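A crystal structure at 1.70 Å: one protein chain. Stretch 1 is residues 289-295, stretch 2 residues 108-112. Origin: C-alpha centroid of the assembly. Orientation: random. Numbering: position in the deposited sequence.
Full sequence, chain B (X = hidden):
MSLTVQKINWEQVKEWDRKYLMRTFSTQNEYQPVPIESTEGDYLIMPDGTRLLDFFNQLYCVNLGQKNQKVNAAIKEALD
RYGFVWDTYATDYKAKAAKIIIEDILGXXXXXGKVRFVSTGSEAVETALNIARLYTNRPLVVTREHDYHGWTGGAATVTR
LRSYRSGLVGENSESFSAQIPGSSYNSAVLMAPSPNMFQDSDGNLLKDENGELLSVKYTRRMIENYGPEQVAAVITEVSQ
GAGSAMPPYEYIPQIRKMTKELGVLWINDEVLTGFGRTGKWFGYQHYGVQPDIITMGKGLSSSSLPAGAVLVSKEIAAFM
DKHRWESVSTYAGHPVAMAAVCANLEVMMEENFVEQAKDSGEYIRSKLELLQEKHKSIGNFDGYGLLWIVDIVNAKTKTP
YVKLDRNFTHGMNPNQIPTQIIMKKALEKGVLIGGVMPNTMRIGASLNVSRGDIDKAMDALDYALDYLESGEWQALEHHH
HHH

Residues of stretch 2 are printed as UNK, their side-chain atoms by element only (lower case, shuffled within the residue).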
# COMPACT_ATOMS: atom_id res chain seq x y z
N VAL B 289 -13.49 13.73 29.80
CA VAL B 289 -13.35 12.39 29.27
C VAL B 289 -11.95 11.84 29.48
O VAL B 289 -11.05 12.54 29.96
CB VAL B 289 -13.73 12.30 27.76
CG1 VAL B 289 -15.23 12.46 27.57
CG2 VAL B 289 -12.95 13.33 26.92
N GLN B 290 -11.78 10.56 29.16
CA GLN B 290 -10.49 9.91 29.33
C GLN B 290 -10.24 9.11 28.05
O GLN B 290 -11.14 8.40 27.57
CB GLN B 290 -10.49 9.01 30.57
CG GLN B 290 -10.47 9.84 31.88
CD GLN B 290 -10.50 9.02 33.16
OE1 GLN B 290 -10.00 7.91 33.23
NE2 GLN B 290 -11.08 9.62 34.22
N PRO B 291 -9.04 9.23 27.48
CA PRO B 291 -8.69 8.49 26.27
C PRO B 291 -8.19 7.08 26.59
O PRO B 291 -8.09 6.69 27.76
CB PRO B 291 -7.53 9.33 25.69
CG PRO B 291 -6.83 9.84 26.94
CD PRO B 291 -7.94 10.13 27.93
N ASP B 292 -7.87 6.31 25.53
CA ASP B 292 -7.28 4.99 25.69
C ASP B 292 -5.75 5.05 25.67
O ASP B 292 -5.07 4.23 26.27
CB ASP B 292 -7.76 4.06 24.56
CG ASP B 292 -9.27 3.83 24.62
OD1 ASP B 292 -9.70 3.07 25.52
OD2 ASP B 292 -10.00 4.39 23.80
N ILE B 293 -5.25 6.03 24.92
CA ILE B 293 -3.80 6.22 24.74
C ILE B 293 -3.56 7.71 24.57
O ILE B 293 -4.35 8.39 23.89
CB ILE B 293 -3.27 5.52 23.43
CG1 ILE B 293 -3.49 4.01 23.48
CG2 ILE B 293 -1.80 5.84 23.19
CD1 ILE B 293 -3.24 3.29 22.15
N ILE B 294 -2.49 8.23 25.19
CA ILE B 294 -1.97 9.55 24.80
C ILE B 294 -0.50 9.50 24.38
O ILE B 294 0.24 8.62 24.81
CB ILE B 294 -2.15 10.68 25.86
CG1 ILE B 294 -1.25 10.46 27.10
CG2 ILE B 294 -3.66 10.89 26.15
CD1 ILE B 294 -1.33 11.63 28.09
N THR B 295 -0.14 10.46 23.54
CA THR B 295 1.25 10.65 23.11
C THR B 295 1.76 11.97 23.66
O THR B 295 1.01 12.94 23.74
CB THR B 295 1.36 10.61 21.57
OG1 THR B 295 0.42 11.52 21.00
CG2 THR B 295 1.08 9.21 21.05
N UNK B 108 -5.82 11.25 39.75
CA UNK B 108 -7.28 11.46 39.81
C UNK B 108 -8.06 10.77 38.69
O UNK B 108 -9.29 10.88 38.60
c UNK B 108 -7.64 12.95 39.87
c UNK B 108 -7.21 13.74 38.61
o UNK B 108 -7.81 14.80 38.36
o UNK B 108 -6.25 13.32 37.91
N UNK B 109 -7.35 10.02 37.84
CA UNK B 109 -8.02 9.32 36.73
C UNK B 109 -7.63 7.86 36.77
O UNK B 109 -6.49 7.53 37.12
o UNK B 109 -8.00 13.29 33.79
o UNK B 109 -7.20 11.38 33.03
c UNK B 109 -7.64 9.97 35.38
c UNK B 109 -7.72 12.08 33.94
c UNK B 109 -8.03 11.43 35.29
N UNK B 110 -8.56 6.97 36.41
CA UNK B 110 -8.30 5.54 36.50
C UNK B 110 -7.81 4.87 35.21
O UNK B 110 -7.38 3.72 35.25
o UNK B 110 -8.83 5.61 39.18
c UNK B 110 -9.53 4.80 37.05
o UNK B 110 -10.78 4.62 39.07
c UNK B 110 -9.73 5.03 38.54
N UNK B 111 -7.88 5.58 34.10
CA UNK B 111 -7.46 4.99 32.80
C UNK B 111 -5.96 4.67 32.71
O UNK B 111 -5.60 3.67 32.10
c UNK B 111 -7.91 5.84 31.61
c UNK B 111 -7.16 8.33 31.74
c UNK B 111 -7.04 7.05 31.26
c UNK B 111 -5.31 6.12 29.53
c UNK B 111 -4.34 8.81 29.53
n UNK B 111 -6.21 9.14 31.19
c UNK B 111 -3.76 7.84 28.73
c UNK B 111 -4.24 6.51 28.72
c UNK B 111 -5.43 8.41 30.32
c UNK B 111 -5.94 7.08 30.32
N UNK B 112 -5.09 5.48 33.36
CA UNK B 112 -3.66 5.23 33.02
C UNK B 112 -3.09 3.91 33.49
O UNK B 112 -3.29 3.51 34.65
c UNK B 112 -2.93 6.41 33.70
c UNK B 112 -5.25 6.74 34.11
c UNK B 112 -3.97 7.46 33.85
O HOH W 1 -10.32 13.81 32.36
O HOH W 2 -11.35 7.87 36.59

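Position 108 carries four side-chain atoms, two carbons and two oxygens, with both oxygens on the second carbon, and none of them touches stretch 1. A short carboxylate of this kind is aspartate. Asp108 lies exposed, where a charged group pays little desolvation cost.

Position 109 has three carbons, the third bearing two oxygens. Its CA-to-CB bond points toward stretch 1, and CB of position 109 lies 3.6 Å from Gln290 NE2. A carboxylate one methylene longer than the last is glutamate. The added length matters, because one oxygen of Glu109, OE2, accepts a hydrogen bond of 2.8 Å from the oxygen of water 1, which also donates to Val289 O at 2.8 Å. The water thus links two acceptors that could not bond to each other directly.

Position 110 again shows two carbons, the second carrying two oxygens. Its CA-to-CB bond points sideways, and CB of position 110 is 4.9 Å from Gln290 OE1, so the side chain makes no close contact with stretch 1. It is a second aspartate, and Asp110 remains exposed. What engages stretch 1 is its backbone: Asp110 N donates to the oxygen of water 2 at 2.9 Å, and the same water oxygen accepts from Gln290 NE2 at 3.0 Å.

Position 111 holds one carbon followed by fused five- and six-membered rings of eight carbons and one nitrogen. Pro291 lies over one face of these rings, which also reach Ile294. This indole identifies tryptophan. Pro291 CD is 4.0 Å from the centroid of the five-membered ring of Trp111 and 22° off the normal, a CH-pi contact. Pro291 CG also lies 3.7 Å from Trp111 CZ2, while Ile294 CG1 approaches CH2 of Trp111 at 4.0 Å. Such a broad, flat side chain can span several residues at once. Its nitrogen is not left unpaired: Trp111 NE1 makes a weak hydrogen bond of 3.1 Å to Glu109 OE1.

Position 112 has three carbons that close a ring onto the backbone nitrogen, and it makes no contact with stretch 1. Such a ring defines proline. Pro112 is buried; lacking an amide hydrogen, its nitrogen has no bond to donate.

The contact therefore centers on Trp111, which is buried against Pro291 and Ile294 and has the largest area covered by the other stretch. Gln290 adds polar definition near the ring edge: its OE1 accepts a 3.3 Å hydrogen bond from Trp111 N and lies 3.2 Å from CD1 of Trp111. The ring also packs against backbone atoms, with Pro291 O 3.3 Å from Trp111 CE3 and Asp292 O 3.4 Å from Trp111 CZ3, while the direct bond and the two bridging waters link the polar groups nearby.

Stretch 2 108-112: DEDWP
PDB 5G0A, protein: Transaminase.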